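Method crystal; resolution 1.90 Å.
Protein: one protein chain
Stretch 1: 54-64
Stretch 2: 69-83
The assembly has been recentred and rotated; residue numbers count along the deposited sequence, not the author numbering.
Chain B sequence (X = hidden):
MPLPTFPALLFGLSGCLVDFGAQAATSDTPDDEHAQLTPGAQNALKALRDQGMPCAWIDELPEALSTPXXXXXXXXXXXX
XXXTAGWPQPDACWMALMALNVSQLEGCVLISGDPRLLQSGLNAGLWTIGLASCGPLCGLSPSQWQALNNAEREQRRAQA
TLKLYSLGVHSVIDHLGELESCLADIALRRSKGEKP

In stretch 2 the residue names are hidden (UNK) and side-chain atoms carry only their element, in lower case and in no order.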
# COMPACT_ATOMS: atom_id res chain seq x y z
N PRO B 54 -0.32 -17.46 -0.24
CA PRO B 54 -0.45 -16.72 -1.50
C PRO B 54 0.87 -16.07 -1.89
O PRO B 54 1.45 -15.31 -1.11
CB PRO B 54 -1.51 -15.66 -1.17
CG PRO B 54 -2.28 -16.25 0.02
CD PRO B 54 -1.20 -16.93 0.81
N CYS B 55 1.33 -16.39 -3.10
CA CYS B 55 2.59 -15.88 -3.63
C CYS B 55 2.37 -15.39 -5.04
O CYS B 55 1.63 -16.01 -5.80
CB CYS B 55 3.68 -16.99 -3.66
SG CYS B 55 4.12 -17.68 -2.05
N ALA B 56 3.02 -14.28 -5.39
CA ALA B 56 3.05 -13.80 -6.77
C ALA B 56 4.48 -13.42 -7.10
O ALA B 56 5.23 -13.02 -6.19
CB ALA B 56 2.19 -12.56 -6.92
N TRP B 57 4.84 -13.50 -8.38
CA TRP B 57 6.14 -12.98 -8.82
C TRP B 57 6.02 -11.66 -9.55
O TRP B 57 4.99 -11.38 -10.19
CB TRP B 57 6.92 -13.99 -9.68
CG TRP B 57 6.29 -14.34 -11.01
CD1 TRP B 57 5.51 -15.44 -11.28
CD2 TRP B 57 6.44 -13.63 -12.24
NE1 TRP B 57 5.14 -15.43 -12.61
CE2 TRP B 57 5.71 -14.34 -13.23
CE3 TRP B 57 7.10 -12.44 -12.60
CZ2 TRP B 57 5.63 -13.91 -14.57
CZ3 TRP B 57 7.01 -12.00 -13.94
CH2 TRP B 57 6.28 -12.74 -14.90
N ILE B 58 7.08 -10.87 -9.44
CA ILE B 58 7.14 -9.55 -10.06
C ILE B 58 8.40 -9.46 -10.89
O ILE B 58 9.47 -9.86 -10.44
CB ILE B 58 7.22 -8.45 -8.97
CG1 ILE B 58 5.93 -8.42 -8.17
CG2 ILE B 58 7.54 -7.08 -9.60
CD1 ILE B 58 5.98 -7.50 -6.97
N ASP B 59 8.28 -8.92 -12.10
CA ASP B 59 9.48 -8.57 -12.86
C ASP B 59 9.23 -7.38 -13.80
O ASP B 59 8.11 -6.84 -13.86
CB ASP B 59 10.05 -9.79 -13.59
CG ASP B 59 11.58 -9.78 -13.62
OD1 ASP B 59 12.16 -8.87 -14.25
OD2 ASP B 59 12.21 -10.66 -13.02
N GLU B 60 10.28 -6.94 -14.48
CA GLU B 60 10.15 -5.85 -15.45
C GLU B 60 10.67 -6.27 -16.83
O GLU B 60 10.53 -5.53 -17.81
CB GLU B 60 10.88 -4.60 -14.96
CG GLU B 60 12.39 -4.80 -14.78
CD GLU B 60 13.17 -3.53 -14.49
OE1 GLU B 60 12.55 -2.45 -14.30
OE2 GLU B 60 14.41 -3.61 -14.46
N LEU B 61 11.24 -7.47 -16.91
CA LEU B 61 11.74 -7.96 -18.20
C LEU B 61 10.60 -8.01 -19.21
O LEU B 61 9.45 -8.18 -18.82
CB LEU B 61 12.37 -9.35 -18.07
CG LEU B 61 13.67 -9.48 -17.28
CD1 LEU B 61 13.83 -10.91 -16.79
CD2 LEU B 61 14.87 -9.07 -18.10
N PRO B 62 10.93 -7.89 -20.52
CA PRO B 62 9.91 -8.11 -21.54
C PRO B 62 9.24 -9.45 -21.37
O PRO B 62 9.88 -10.40 -20.89
CB PRO B 62 10.73 -8.13 -22.84
CG PRO B 62 11.95 -7.35 -22.56
CD PRO B 62 12.24 -7.53 -21.10
N GLU B 63 7.98 -9.55 -21.80
CA GLU B 63 7.19 -10.78 -21.71
C GLU B 63 7.89 -11.98 -22.38
O GLU B 63 7.82 -13.11 -21.89
CB GLU B 63 5.81 -10.54 -22.35
CG GLU B 63 4.79 -11.68 -22.22
CD GLU B 63 5.02 -12.82 -23.21
OE1 GLU B 63 5.52 -12.56 -24.32
OE2 GLU B 63 4.68 -13.97 -22.88
N ALA B 64 8.58 -11.72 -23.50
CA ALA B 64 9.31 -12.76 -24.23
C ALA B 64 10.32 -13.49 -23.36
O ALA B 64 10.66 -14.66 -23.63
CB ALA B 64 10.03 -12.16 -25.45
N UNK B 69 10.86 -17.72 -18.26
CA UNK B 69 11.46 -17.74 -16.90
C UNK B 69 10.53 -18.26 -15.81
O UNK B 69 11.00 -18.87 -14.84
c UNK B 69 11.97 -16.35 -16.48
c UNK B 69 13.67 -14.54 -16.42
c UNK B 69 14.38 -16.95 -16.80
c UNK B 69 13.29 -15.88 -17.06
N UNK B 70 9.22 -18.00 -15.94
CA UNK B 70 8.26 -18.39 -14.90
C UNK B 70 7.84 -19.87 -14.98
O UNK B 70 7.10 -20.36 -14.11
c UNK B 70 7.03 -17.45 -14.89
N UNK B 71 8.34 -20.59 -15.99
CA UNK B 71 8.02 -22.02 -16.16
C UNK B 71 8.07 -22.87 -14.87
O UNK B 71 7.11 -23.59 -14.60
c UNK B 71 8.85 -22.65 -17.29
N UNK B 72 9.18 -22.79 -14.08
CA UNK B 72 9.20 -23.63 -12.88
C UNK B 72 8.27 -23.23 -11.71
O UNK B 72 8.21 -23.98 -10.74
c UNK B 72 10.67 -23.56 -12.44
c UNK B 72 11.10 -22.20 -12.88
c UNK B 72 10.46 -22.07 -14.24
N UNK B 73 7.57 -22.10 -11.81
CA UNK B 73 6.65 -21.66 -10.75
C UNK B 73 5.21 -21.44 -11.22
O UNK B 73 4.31 -21.22 -10.40
c UNK B 73 8.47 -20.57 -9.29
c UNK B 73 7.15 -19.12 -10.94
c UNK B 73 7.13 -20.36 -10.00
N UNK B 74 4.95 -21.49 -12.52
CA UNK B 74 3.62 -21.13 -13.00
C UNK B 74 2.51 -22.16 -12.72
O UNK B 74 1.36 -21.91 -13.05
o UNK B 74 3.67 -22.95 -15.23
n UNK B 74 4.62 -21.40 -16.55
c UNK B 74 3.61 -20.67 -14.47
c UNK B 74 3.97 -21.78 -15.45
N UNK B 75 2.88 -23.32 -12.17
CA UNK B 75 1.90 -24.32 -11.73
C UNK B 75 0.99 -23.71 -10.64
O UNK B 75 -0.17 -24.08 -10.52
c UNK B 75 3.16 -26.53 -12.24
o UNK B 75 4.28 -27.08 -12.03
o UNK B 75 2.51 -26.78 -13.28
c UNK B 75 2.60 -25.57 -11.16
N UNK B 76 1.51 -22.76 -9.84
CA UNK B 76 0.81 -22.33 -8.63
C UNK B 76 1.02 -20.87 -8.26
O UNK B 76 0.23 -20.29 -7.50
n UNK B 76 4.91 -23.07 -6.99
c UNK B 76 2.43 -21.57 -4.89
c UNK B 76 4.60 -21.04 -3.91
c UNK B 76 1.21 -23.23 -7.47
c UNK B 76 4.51 -22.34 -5.90
c UNK B 76 5.27 -21.72 -4.89
c UNK B 76 2.65 -23.03 -7.04
c UNK B 76 3.19 -20.96 -3.89
c UNK B 76 3.09 -22.28 -5.91
c UNK B 76 3.78 -23.48 -7.67
N UNK B 77 2.09 -20.26 -8.75
CA UNK B 77 2.37 -18.89 -8.37
C UNK B 77 1.81 -17.94 -9.41
O UNK B 77 1.97 -18.16 -10.61
c UNK B 77 4.18 -17.35 -7.45
c UNK B 77 6.60 -18.68 -6.42
se UNK B 77 6.09 -17.00 -7.26
c UNK B 77 3.88 -18.65 -8.17
N UNK B 78 1.16 -16.89 -8.93
CA UNK B 78 0.54 -15.83 -9.73
C UNK B 78 1.61 -14.96 -10.40
O UNK B 78 2.59 -14.61 -9.76
c UNK B 78 -0.91 -13.68 -9.49
c UNK B 78 -0.37 -14.94 -8.79
c UNK B 78 -2.30 -16.67 -9.10
c UNK B 78 -1.49 -15.77 -8.14
N UNK B 79 1.43 -14.63 -11.69
CA UNK B 79 2.23 -13.57 -12.30
C UNK B 79 1.60 -12.21 -11.96
O UNK B 79 0.47 -11.94 -12.36
c UNK B 79 2.27 -13.77 -13.81
N UNK B 80 2.31 -11.36 -11.21
CA UNK B 80 1.77 -10.01 -10.90
C UNK B 80 1.57 -9.16 -12.17
O UNK B 80 2.45 -9.13 -13.05
c UNK B 80 2.66 -9.29 -9.91
N UNK B 81 0.43 -8.45 -12.26
CA UNK B 81 0.31 -7.64 -13.48
C UNK B 81 1.35 -6.52 -13.54
O UNK B 81 1.69 -5.92 -12.49
c UNK B 81 -1.11 -7.06 -13.41
c UNK B 81 -1.76 -7.66 -12.26
c UNK B 81 -0.74 -8.33 -11.38
N UNK B 82 1.84 -6.24 -14.75
CA UNK B 82 2.84 -5.21 -14.97
C UNK B 82 2.22 -3.84 -14.73
O UNK B 82 1.12 -3.56 -15.22
n UNK B 82 6.63 -7.60 -19.17
n UNK B 82 7.51 -5.67 -18.31
c UNK B 82 4.88 -4.47 -18.29
c UNK B 82 4.47 -4.36 -16.79
c UNK B 82 3.38 -5.34 -16.42
c UNK B 82 6.46 -6.36 -18.74
n UNK B 82 5.23 -5.83 -18.72
N UNK B 83 2.89 -2.98 -13.94
CA UNK B 83 2.33 -1.64 -13.73
C UNK B 83 2.65 -0.70 -14.87
O UNK B 83 3.61 -0.91 -15.61
c UNK B 83 3.09 -1.16 -12.49
c UNK B 83 4.44 -1.78 -12.65
c UNK B 83 4.17 -3.16 -13.23
O HOH W 1 -0.04 -18.62 -4.61
O HOH W 2 3.44 -17.66 -12.99
O HOH W 3 5.53 -8.22 -12.61

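Position 69 carries four side-chain carbons forked at the second, and one branch end lies 3.7 Å from Leu61 CD1; this is Leu69, the near atom being CD1. Position 70 has a single carbon, CB, 3.6 Å from Trp57 NE1: Ala70. Position 71 also has one carbon, out of reach of stretch 1: Ala71. At 72 three carbons close a ring onto the backbone N, giving Pro72, likewise remote.

Position 73 has one carbon bearing two more, one of them 4.0 Å from Trp57 CD1; it is Val73, touching through CG2. At 74 two carbons end in one oxygen and one nitrogen, an amide: Asn74. At 75 the second carbon carries two oxygens, a carboxylate: Asp75. Neither contacts stretch 1.

Position 76 shows one carbon followed by fused five- and six-membered rings of eight carbons and one nitrogen, so it is Trp76; its CH2 lies 3.9 Å from Cys55 SG, an oblique approach 69° off the ring normal. Position 77 is an unbranched chain of two carbons, selenium and one carbon, which identifies selenomethionine, Met77. Its CG is 3.3 Å from Cys55 O, and its SE is 4.0 Å from Trp57 CB, at the edge of the indole.

Position 78 has four carbons forked at the first, one arm two carbons long: Ile78, whose CB is 4.0 Å from Ala56 CB. Position 79 has one carbon, CB, 3.4 Å from Trp57 CZ2: Ala79. Its CA sits 3.8 Å from the centroid of the five-membered ring of Trp57, 23° off the normal, a CH-pi contact. Position 80, again one carbon, places CB 3.8 Å from Ile58 CG1: Ala80. Position 81 is a ring closed onto N, Pro81, pointing away. At 82 three carbons, a nitrogen and a carbon with two further nitrogens make a guanidinium: Arg82. Position 83 closes another three-carbon ring onto N: Pro83.

The contact is built on a short parallel pairing, Ala56 with Ile78 and Trp57 with Ala79. Ile78 N donates to Cys55 O (3.3 Å), Trp57 N to Ile78 O (2.9 Å) and Ala80 N to Trp57 O (2.9 Å). Trp57 packs against small and apolar groups, while water 2 joins its NE1 to Met77 O, 2.8 Å from each. Beyond the strands, Arg82 NH2 donates to Leu61 O (2.9 Å) and NH1 to the same oxygen (3.2 Å), with a weak bond from Arg82 NH1 to Glu60 O (3.1 Å); both carbonyls lie near the guanidinium plane.

Stretch 2 69-83: LAAPVNDWMIAAPRP
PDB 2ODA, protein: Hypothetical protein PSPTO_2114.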